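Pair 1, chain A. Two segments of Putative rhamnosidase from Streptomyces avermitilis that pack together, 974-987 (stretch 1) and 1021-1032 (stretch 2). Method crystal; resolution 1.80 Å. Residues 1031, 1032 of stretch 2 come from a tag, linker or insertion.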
# COMPACT_ATOMS: atom_id res chain seq x y z
N ARG A 974 -25.51 8.49 33.25
CA ARG A 974 -25.58 9.70 34.07
C ARG A 974 -26.53 9.56 35.24
O ARG A 974 -27.52 8.83 35.17
CB ARG A 974 -25.91 10.92 33.23
CG ARG A 974 -25.04 12.12 33.59
CD ARG A 974 -25.05 13.17 32.50
NE ARG A 974 -26.40 13.37 31.96
CZ ARG A 974 -27.36 14.09 32.55
NH1 ARG A 974 -27.13 14.70 33.71
NH2 ARG A 974 -28.55 14.19 31.98
N SER A 975 -26.19 10.26 36.32
CA SER A 975 -26.86 10.17 37.63
C SER A 975 -27.56 8.85 37.91
O SER A 975 -28.77 8.82 38.15
CB SER A 975 -27.80 11.36 37.85
OG SER A 975 -28.79 11.40 36.86
N GLY A 976 -26.80 7.75 37.89
CA GLY A 976 -27.34 6.42 38.17
C GLY A 976 -27.97 5.75 36.96
O GLY A 976 -27.97 4.51 36.85
N GLY A 977 -28.48 6.58 36.04
CA GLY A 977 -29.23 6.12 34.87
C GLY A 977 -28.39 5.78 33.63
O GLY A 977 -27.29 6.31 33.45
N PHE A 978 -28.95 4.90 32.80
CA PHE A 978 -28.36 4.46 31.53
C PHE A 978 -29.41 4.64 30.42
O PHE A 978 -30.56 4.22 30.56
CB PHE A 978 -27.95 2.99 31.66
CG PHE A 978 -27.21 2.44 30.48
CD1 PHE A 978 -25.82 2.59 30.36
CD2 PHE A 978 -27.88 1.72 29.48
CE1 PHE A 978 -25.13 2.05 29.27
CE2 PHE A 978 -27.19 1.19 28.39
CZ PHE A 978 -25.82 1.36 28.28
N VAL A 979 -29.02 5.31 29.33
CA VAL A 979 -29.86 5.34 28.14
C VAL A 979 -29.04 4.86 26.93
O VAL A 979 -27.91 5.30 26.72
CB VAL A 979 -30.50 6.74 27.93
CG1 VAL A 979 -29.46 7.85 27.95
CG2 VAL A 979 -31.35 6.80 26.66
N LEU A 980 -29.59 3.91 26.18
CA LEU A 980 -29.01 3.49 24.90
C LEU A 980 -30.03 3.70 23.79
O LEU A 980 -31.19 3.30 23.93
CB LEU A 980 -28.57 2.03 24.95
CG LEU A 980 -28.19 1.29 23.65
CD1 LEU A 980 -26.92 1.84 23.01
CD2 LEU A 980 -28.00 -0.17 23.98
N THR A 981 -29.62 4.36 22.71
CA THR A 981 -30.44 4.37 21.50
C THR A 981 -29.64 3.63 20.42
O THR A 981 -28.41 3.55 20.49
CB THR A 981 -30.79 5.79 21.01
OG1 THR A 981 -29.58 6.56 20.87
CG2 THR A 981 -31.74 6.52 21.97
N CYS A 982 -30.34 3.07 19.45
CA CYS A 982 -29.65 2.45 18.34
C CYS A 982 -30.51 2.46 17.11
O CYS A 982 -31.73 2.67 17.19
CB CYS A 982 -29.16 1.04 18.71
SG CYS A 982 -30.44 -0.14 19.20
N SER A 983 -29.86 2.29 15.97
CA SER A 983 -30.53 2.24 14.69
C SER A 983 -30.03 0.96 14.02
O SER A 983 -28.83 0.74 13.92
CB SER A 983 -30.22 3.50 13.87
OG SER A 983 -30.92 3.51 12.63
N VAL A 984 -30.98 0.11 13.62
CA VAL A 984 -30.72 -1.22 13.06
C VAL A 984 -31.43 -1.25 11.70
O VAL A 984 -32.62 -0.93 11.61
CB VAL A 984 -31.28 -2.33 13.98
CG1 VAL A 984 -31.13 -3.71 13.35
CG2 VAL A 984 -30.57 -2.31 15.33
N PRO A 985 -30.71 -1.60 10.62
CA PRO A 985 -31.35 -1.47 9.31
C PRO A 985 -32.36 -2.57 8.94
O PRO A 985 -32.23 -3.73 9.39
CB PRO A 985 -30.16 -1.51 8.32
CG PRO A 985 -29.04 -2.10 9.08
CD PRO A 985 -29.26 -1.82 10.53
N PRO A 986 -33.33 -2.23 8.10
CA PRO A 986 -34.30 -3.22 7.61
C PRO A 986 -33.60 -4.47 7.06
O PRO A 986 -32.51 -4.37 6.48
CB PRO A 986 -35.01 -2.46 6.50
CG PRO A 986 -34.96 -1.04 6.94
CD PRO A 986 -33.62 -0.88 7.58
N ASN A 987 -34.22 -5.62 7.31
CA ASN A 987 -33.71 -6.93 6.87
C ASN A 987 -32.55 -7.42 7.73
O ASN A 987 -31.83 -8.34 7.35
CB ASN A 987 -33.38 -6.97 5.34
CG ASN A 987 -33.59 -8.36 4.76
OD1 ASN A 987 -34.52 -9.06 5.17
ND2 ASN A 987 -32.73 -8.79 3.85
N VAL A 1021 -34.57 -7.74 19.00
CA VAL A 1021 -35.28 -6.65 18.35
C VAL A 1021 -35.08 -6.73 16.83
O VAL A 1021 -34.07 -7.23 16.35
CB VAL A 1021 -34.86 -5.29 18.99
CG1 VAL A 1021 -33.49 -4.84 18.52
CG2 VAL A 1021 -35.90 -4.19 18.75
N GLY A 1022 -36.07 -6.26 16.07
CA GLY A 1022 -35.94 -6.21 14.61
C GLY A 1022 -35.31 -4.89 14.23
O GLY A 1022 -34.68 -4.24 15.06
N SER A 1023 -35.50 -4.49 12.98
CA SER A 1023 -34.93 -3.25 12.49
C SER A 1023 -35.60 -2.02 13.11
O SER A 1023 -36.67 -2.14 13.71
CB SER A 1023 -35.04 -3.20 10.96
OG SER A 1023 -36.36 -2.86 10.55
N GLY A 1024 -34.97 -0.86 12.97
CA GLY A 1024 -35.59 0.41 13.40
C GLY A 1024 -34.77 1.25 14.38
O GLY A 1024 -33.60 0.95 14.62
N SER A 1025 -35.40 2.30 14.92
CA SER A 1025 -34.80 3.19 15.92
C SER A 1025 -35.30 2.79 17.30
O SER A 1025 -36.47 2.97 17.60
CB SER A 1025 -35.20 4.64 15.69
OG SER A 1025 -34.83 5.09 14.40
N HIS A 1026 -34.41 2.29 18.13
CA HIS A 1026 -34.79 1.77 19.43
C HIS A 1026 -34.20 2.58 20.55
O HIS A 1026 -33.19 3.26 20.36
CB HIS A 1026 -34.38 0.32 19.56
CG HIS A 1026 -34.71 -0.49 18.34
ND1 HIS A 1026 -35.95 -0.45 17.75
CD2 HIS A 1026 -33.96 -1.33 17.60
CE1 HIS A 1026 -35.95 -1.24 16.69
NE2 HIS A 1026 -34.75 -1.79 16.58
N ARG A 1027 -34.84 2.50 21.72
CA ARG A 1027 -34.43 3.20 22.93
C ARG A 1027 -34.56 2.28 24.12
O ARG A 1027 -35.54 1.53 24.22
CB ARG A 1027 -35.30 4.42 23.15
CG ARG A 1027 -34.81 5.32 24.27
CD ARG A 1027 -35.73 6.52 24.41
NE ARG A 1027 -35.10 7.50 25.29
CZ ARG A 1027 -34.33 8.51 24.88
NH1 ARG A 1027 -34.09 8.69 23.58
NH2 ARG A 1027 -33.80 9.33 25.77
N PHE A 1028 -33.57 2.33 25.00
CA PHE A 1028 -33.56 1.54 26.22
C PHE A 1028 -33.11 2.45 27.35
O PHE A 1028 -32.14 3.18 27.22
CB PHE A 1028 -32.62 0.34 26.09
CG PHE A 1028 -32.97 -0.60 24.96
CD1 PHE A 1028 -32.62 -0.29 23.64
CD2 PHE A 1028 -33.63 -1.81 25.21
CE1 PHE A 1028 -32.94 -1.15 22.59
CE2 PHE A 1028 -33.95 -2.68 24.16
CZ PHE A 1028 -33.60 -2.35 22.85
N THR A 1029 -33.85 2.41 28.47
CA THR A 1029 -33.58 3.27 29.61
C THR A 1029 -33.61 2.48 30.92
O THR A 1029 -34.46 1.60 31.09
CB THR A 1029 -34.62 4.41 29.68
OG1 THR A 1029 -34.79 4.98 28.38
CG2 THR A 1029 -34.18 5.50 30.67
N VAL A 1030 -32.67 2.77 31.82
CA VAL A 1030 -32.64 2.20 33.17
C VAL A 1030 -32.47 3.40 34.11
O VAL A 1030 -31.44 4.07 34.05
CB VAL A 1030 -31.47 1.20 33.36
CG1 VAL A 1030 -31.73 0.27 34.54
CG2 VAL A 1030 -31.28 0.35 32.11
N LYS A 1031 -33.49 3.69 34.93
CA LYS A 1031 -33.48 4.92 35.74
C LYS A 1031 -32.66 4.90 37.05
O LYS A 1031 -31.74 5.71 37.21
CB LYS A 1031 -34.90 5.49 35.99
CG LYS A 1031 -35.93 4.52 36.54
CD LYS A 1031 -36.79 5.15 37.64
CE LYS A 1031 -37.32 6.54 37.28
NZ LYS A 1031 -38.33 6.51 36.18
N LEU A 1032 -32.98 3.99 37.97
CA LEU A 1032 -32.37 4.00 39.31
C LEU A 1032 -31.52 2.76 39.60
O LEU A 1032 -31.37 1.88 38.76
CB LEU A 1032 -33.44 4.18 40.40
CG LEU A 1032 -34.35 5.43 40.36
CD1 LEU A 1032 -35.60 5.23 41.21
CD2 LEU A 1032 -33.61 6.70 40.77

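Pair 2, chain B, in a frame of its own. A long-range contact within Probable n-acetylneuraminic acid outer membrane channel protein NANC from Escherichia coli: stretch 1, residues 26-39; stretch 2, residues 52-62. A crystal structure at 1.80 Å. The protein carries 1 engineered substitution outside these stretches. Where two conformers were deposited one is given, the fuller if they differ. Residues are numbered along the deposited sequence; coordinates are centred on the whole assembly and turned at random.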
# COMPACT_ATOMS: atom_id res chain seq x y z
N GLN B 26 7.61 -19.24 -10.34
CA GLN B 26 7.81 -19.31 -11.77
C GLN B 26 6.55 -19.65 -12.54
O GLN B 26 6.45 -19.34 -13.72
CB GLN B 26 8.89 -20.36 -12.10
CG GLN B 26 10.22 -19.92 -11.63
CD GLN B 26 11.26 -21.01 -11.73
OE1 GLN B 26 11.41 -21.66 -12.78
NE2 GLN B 26 11.99 -21.22 -10.65
N ASN B 27 5.58 -20.28 -11.89
CA ASN B 27 4.31 -20.54 -12.54
C ASN B 27 3.39 -19.31 -12.65
O ASN B 27 2.29 -19.41 -13.20
CB ASN B 27 3.58 -21.71 -11.89
CG ASN B 27 3.18 -21.44 -10.46
OD1 ASN B 27 3.36 -20.33 -9.91
ND2 ASN B 27 2.64 -22.47 -9.82
N GLY B 28 3.85 -18.17 -12.13
CA GLY B 28 3.09 -16.90 -12.23
C GLY B 28 2.43 -16.42 -10.93
O GLY B 28 2.10 -15.23 -10.80
N TRP B 29 2.24 -17.33 -9.98
CA TRP B 29 1.66 -16.97 -8.68
C TRP B 29 2.61 -16.06 -7.91
O TRP B 29 3.84 -16.21 -7.99
CB TRP B 29 1.31 -18.20 -7.84
CG TRP B 29 0.11 -18.90 -8.35
CD1 TRP B 29 0.08 -19.99 -9.17
CD2 TRP B 29 -1.26 -18.53 -8.13
NE1 TRP B 29 -1.21 -20.32 -9.48
CE2 TRP B 29 -2.06 -19.45 -8.84
CE3 TRP B 29 -1.88 -17.52 -7.38
CZ2 TRP B 29 -3.45 -19.39 -8.83
CZ3 TRP B 29 -3.26 -17.46 -7.38
CH2 TRP B 29 -4.04 -18.39 -8.10
N TRP B 30 2.02 -15.11 -7.18
CA TRP B 30 2.78 -14.22 -6.32
C TRP B 30 1.99 -14.03 -5.02
O TRP B 30 0.77 -13.97 -5.05
CB TRP B 30 3.00 -12.87 -7.00
CG TRP B 30 3.85 -11.90 -6.22
CD1 TRP B 30 5.19 -11.75 -6.28
CD2 TRP B 30 3.37 -10.94 -5.26
NE1 TRP B 30 5.59 -10.77 -5.42
CE2 TRP B 30 4.49 -10.25 -4.78
CE3 TRP B 30 2.11 -10.62 -4.77
CZ2 TRP B 30 4.39 -9.24 -3.83
CZ3 TRP B 30 2.01 -9.61 -3.81
CH2 TRP B 30 3.14 -8.93 -3.35
N ALA B 31 2.69 -13.98 -3.90
CA ALA B 31 2.05 -13.76 -2.60
C ALA B 31 2.93 -12.99 -1.63
O ALA B 31 4.17 -12.96 -1.72
CB ALA B 31 1.58 -15.06 -1.95
N SER B 32 2.25 -12.37 -0.68
CA SER B 32 2.89 -11.57 0.35
C SER B 32 2.07 -11.69 1.63
O SER B 32 0.84 -11.81 1.59
CB SER B 32 2.95 -10.11 -0.10
OG SER B 32 3.76 -9.34 0.77
N MET B 33 2.76 -11.71 2.75
CA MET B 33 2.13 -11.60 4.06
C MET B 33 2.88 -10.50 4.79
O MET B 33 4.10 -10.43 4.71
CB MET B 33 2.20 -12.92 4.83
CG MET B 33 1.45 -14.08 4.15
N GLU B 34 2.15 -9.63 5.48
CA GLU B 34 2.77 -8.61 6.29
C GLU B 34 2.02 -8.35 7.59
O GLU B 34 0.82 -8.60 7.70
CB GLU B 34 2.88 -7.30 5.51
CG GLU B 34 1.54 -6.64 5.24
CD GLU B 34 1.67 -5.43 4.33
OE1 GLU B 34 2.11 -5.62 3.18
OE2 GLU B 34 1.34 -4.29 4.76
N SER B 35 2.75 -7.86 8.57
CA SER B 35 2.17 -7.30 9.79
C SER B 35 2.55 -5.82 9.85
O SER B 35 3.67 -5.44 9.51
CB SER B 35 2.71 -8.04 11.01
OG SER B 35 4.11 -7.92 11.06
N ASN B 36 1.60 -5.00 10.29
CA ASN B 36 1.84 -3.60 10.59
C ASN B 36 1.48 -3.32 12.06
O ASN B 36 0.40 -3.67 12.52
CB ASN B 36 0.99 -2.71 9.69
CG ASN B 36 1.41 -2.80 8.23
OD1 ASN B 36 2.41 -2.19 7.81
ND2 ASN B 36 0.65 -3.55 7.45
N THR B 37 2.41 -2.70 12.77
CA THR B 37 2.19 -2.27 14.15
C THR B 37 1.99 -0.78 14.16
O THR B 37 2.44 -0.08 13.24
CB THR B 37 3.40 -2.59 15.05
OG1 THR B 37 4.53 -1.82 14.62
CG2 THR B 37 3.73 -4.07 15.00
N TRP B 38 1.33 -0.28 15.20
CA TRP B 38 1.02 1.13 15.33
C TRP B 38 1.24 1.53 16.79
O TRP B 38 0.54 1.02 17.67
CB TRP B 38 -0.43 1.38 14.92
CG TRP B 38 -0.80 2.82 14.92
CD1 TRP B 38 -1.28 3.55 15.97
CD2 TRP B 38 -0.72 3.72 13.81
NE1 TRP B 38 -1.50 4.85 15.59
CE2 TRP B 38 -1.17 4.99 14.27
CE3 TRP B 38 -0.33 3.58 12.47
CZ2 TRP B 38 -1.23 6.11 13.43
CZ3 TRP B 38 -0.38 4.69 11.64
CH2 TRP B 38 -0.83 5.94 12.13
N ASN B 39 2.21 2.41 17.02
CA ASN B 39 2.52 2.91 18.37
C ASN B 39 2.41 4.42 18.42
O ASN B 39 3.32 5.14 17.99
CB ASN B 39 3.92 2.48 18.80
CG ASN B 39 4.03 0.98 19.01
OD1 ASN B 39 4.03 0.49 20.14
ND2 ASN B 39 4.09 0.24 17.91
N ASN B 52 -3.21 -1.98 14.52
CA ASN B 52 -2.45 -3.17 14.15
C ASN B 52 -3.23 -3.97 13.09
O ASN B 52 -4.47 -4.06 13.13
CB ASN B 52 -2.12 -4.05 15.37
CG ASN B 52 -1.05 -3.45 16.30
OD1 ASN B 52 -0.62 -2.30 16.14
ND2 ASN B 52 -0.62 -4.23 17.29
N ASP B 53 -2.50 -4.51 12.13
CA ASP B 53 -3.12 -5.30 11.07
C ASP B 53 -2.18 -6.39 10.56
O ASP B 53 -0.96 -6.31 10.73
CB ASP B 53 -3.61 -4.42 9.91
CG ASP B 53 -2.49 -3.79 9.11
OD1 ASP B 53 -2.39 -2.55 9.09
OD2 ASP B 53 -1.71 -4.54 8.46
N VAL B 54 -2.80 -7.41 9.97
CA VAL B 54 -2.09 -8.41 9.18
C VAL B 54 -2.75 -8.43 7.83
O VAL B 54 -3.99 -8.38 7.71
CB VAL B 54 -2.10 -9.78 9.83
CG1 VAL B 54 -1.48 -10.85 8.90
CG2 VAL B 54 -1.33 -9.69 11.15
N GLN B 55 -1.91 -8.43 6.79
CA GLN B 55 -2.42 -8.43 5.43
C GLN B 55 -1.78 -9.55 4.63
O GLN B 55 -0.55 -9.78 4.70
CB GLN B 55 -2.16 -7.09 4.77
CG GLN B 55 -2.71 -5.91 5.57
CD GLN B 55 -2.47 -4.58 4.88
OE1 GLN B 55 -2.66 -4.46 3.67
NE2 GLN B 55 -2.09 -3.54 5.66
N VAL B 56 -2.63 -10.25 3.88
CA VAL B 56 -2.22 -11.30 2.97
C VAL B 56 -2.65 -10.93 1.55
O VAL B 56 -3.85 -10.71 1.29
CB VAL B 56 -2.90 -12.63 3.34
CG1 VAL B 56 -2.56 -13.71 2.31
CG2 VAL B 56 -2.49 -13.05 4.76
N GLU B 57 -1.67 -10.89 0.63
CA GLU B 57 -1.92 -10.55 -0.76
C GLU B 57 -1.53 -11.72 -1.65
O GLU B 57 -0.49 -12.34 -1.43
CB GLU B 57 -1.14 -9.31 -1.14
CG GLU B 57 -1.49 -8.76 -2.49
CD GLU B 57 -0.96 -7.39 -2.74
OE1 GLU B 57 -0.39 -6.78 -1.80
OE2 GLU B 57 -1.12 -6.91 -3.89
N VAL B 58 -2.39 -12.01 -2.63
CA VAL B 58 -2.12 -13.04 -3.63
C VAL B 58 -2.58 -12.57 -5.01
O VAL B 58 -3.68 -12.02 -5.16
CB VAL B 58 -2.81 -14.39 -3.29
CG1 VAL B 58 -2.29 -14.93 -1.96
CG2 VAL B 58 -4.34 -14.26 -3.30
N ASN B 59 -1.73 -12.76 -6.01
CA ASN B 59 -2.13 -12.48 -7.37
C ASN B 59 -1.49 -13.50 -8.30
O ASN B 59 -0.61 -14.27 -7.87
CB ASN B 59 -1.87 -11.02 -7.79
CG ASN B 59 -0.40 -10.66 -7.89
OD1 ASN B 59 0.38 -11.31 -8.59
ND2 ASN B 59 -0.04 -9.56 -7.26
N TYR B 60 -1.95 -13.51 -9.54
CA TYR B 60 -1.41 -14.41 -10.56
C TYR B 60 -1.00 -13.58 -11.77
O TYR B 60 -1.81 -12.83 -12.30
CB TYR B 60 -2.47 -15.45 -10.94
CG TYR B 60 -1.99 -16.33 -12.04
CD1 TYR B 60 -1.13 -17.39 -11.77
CD2 TYR B 60 -2.35 -16.07 -13.37
CE1 TYR B 60 -0.65 -18.19 -12.79
CE2 TYR B 60 -1.85 -16.86 -14.41
CZ TYR B 60 -1.01 -17.93 -14.11
OH TYR B 60 -0.54 -18.74 -15.13
N ALA B 61 0.25 -13.72 -12.20
CA ALA B 61 0.79 -12.93 -13.30
C ALA B 61 0.50 -13.60 -14.64
O ALA B 61 1.05 -14.67 -14.94
CB ALA B 61 2.29 -12.73 -13.12
N ILE B 62 -0.39 -12.98 -15.42
CA ILE B 62 -0.71 -13.38 -16.79
C ILE B 62 0.22 -12.63 -17.75
O ILE B 62 0.16 -11.40 -17.86
CB ILE B 62 -2.17 -13.08 -17.17
CG1 ILE B 62 -3.12 -13.70 -16.16
CG2 ILE B 62 -2.50 -13.56 -18.62
CD1 ILE B 62 -4.56 -13.16 -16.28
O HOH W 1 1.38 -8.39 2.46
O HOH W 2 0.07 -6.56 0.75

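Both pairs are two-stranded antiparallel ladders. The strand axes approach to 4.7 Å in pair 1 and 4.6 Å in pair 2, with N-to-C directions at 170° and 173°, and 14 central residues superpose with an RMSD of 0.4 Å over N, CA and C. The register carries over as well: Phe978(A), Leu980(A), Cys982(A) and Val984(A) match Trp30(B), Ser32(B), Glu34(B) and Asn36(B), and all eight occupy hydrogen-bonded pairs. At the first of these, Phe978(A) N donates to Val1030(A) O at 2.9 Å and Val1030(A) N returns to Phe978(A) O at 2.9 Å; in pair 2, Trp30(B) N reaches Asn59(B) O at 2.8 Å and Asn59(B) N reaches Trp30(B) O at 2.9 Å. The intervening non-hydrogen-bonded pairs bring the backbones closer, with Thr981(A) CA 4.4 Å from Arg1027(A) CA and Met33(B) CA 4.5 Å from Val56(B) CA. CA-H...O contacts form here, such as Thr981(A) CA to His1026(A) O, 3.2 Å, and its counterpart Met33(B) CA to Gln55(B) O, 3.3 Å.

Because this scaffold is common, the differences lie in the side chains. On the face carrying Cys982(A), pair 1 is largely apolar and aromatic. Cys982(A) SG lies at the edge of the His1026(A) ring, 5.0 Å from its centroid, and 4.3 Å from Phe1028(A) CE1. The imidazole is tethered within its own stretch, His1026(A) NE2 donating to Gly1022(A) O at 2.9 Å. Gly1024(A) leaves this ring room: an ideal CB there would fall 3.1 Å from His1026(A) CE1.

The matching face of pair 2 is held by polar groups. Asn36(B), at the position of Val984(A), uses ND2 to donate both to Asp53(B) OD2, 2.8 Å, across the strands and to Glu34(B) OE2, 2.9 Å, along its own. Gln55(B) NE2 donates to the same Asp53(B) OD2 at 3.0 Å, so one carboxylate oxygen collects two amides. Asp53(B) occupies the position of Gly1024(A), and Gln55(B) that of His1026(A). Water extends the network: water 2 lies 2.6 Å from Glu57(B) OE1, with a weak bond to Glu34(B) OE1 at 3.3 Å, thereby linking the strands where pair 1 has Phe1028(A) and Cys982(A).

The opposite face reverses the contrast in part. In pair 1, the extended Arg1027(A), with chi1 to chi3 all t, has Val979(A) CG2 over one face of its guanidinium, 3.6 Å from Arg1027(A) NH2, and Thr981(A) CG2 is 3.6 Å from Arg1027(A) NH1. Pair 2 has the shorter Val56(B) there, its CG2 4.1 Å from Met33(B) CG, while Ala31(B) CB touches Val58(B) CG1 at 3.9 Å.

At one end, Gly977(A) matches Trp29(B). Pair 1 places Gly977(A) at the close of a type I' turn, its CA 3.1 Å from Val1030(A) O. In pair 2, the edge of Tyr60(B) points toward the face of Trp29(B), the Tyr60(B) ring centroid 4.9 Å from that of the Trp29(B) five-membered ring and the planes at 63°. The CA atoms of Gly976(A) and Gly28(B) also superpose, 1.0 Å apart, and both residues have positive phi.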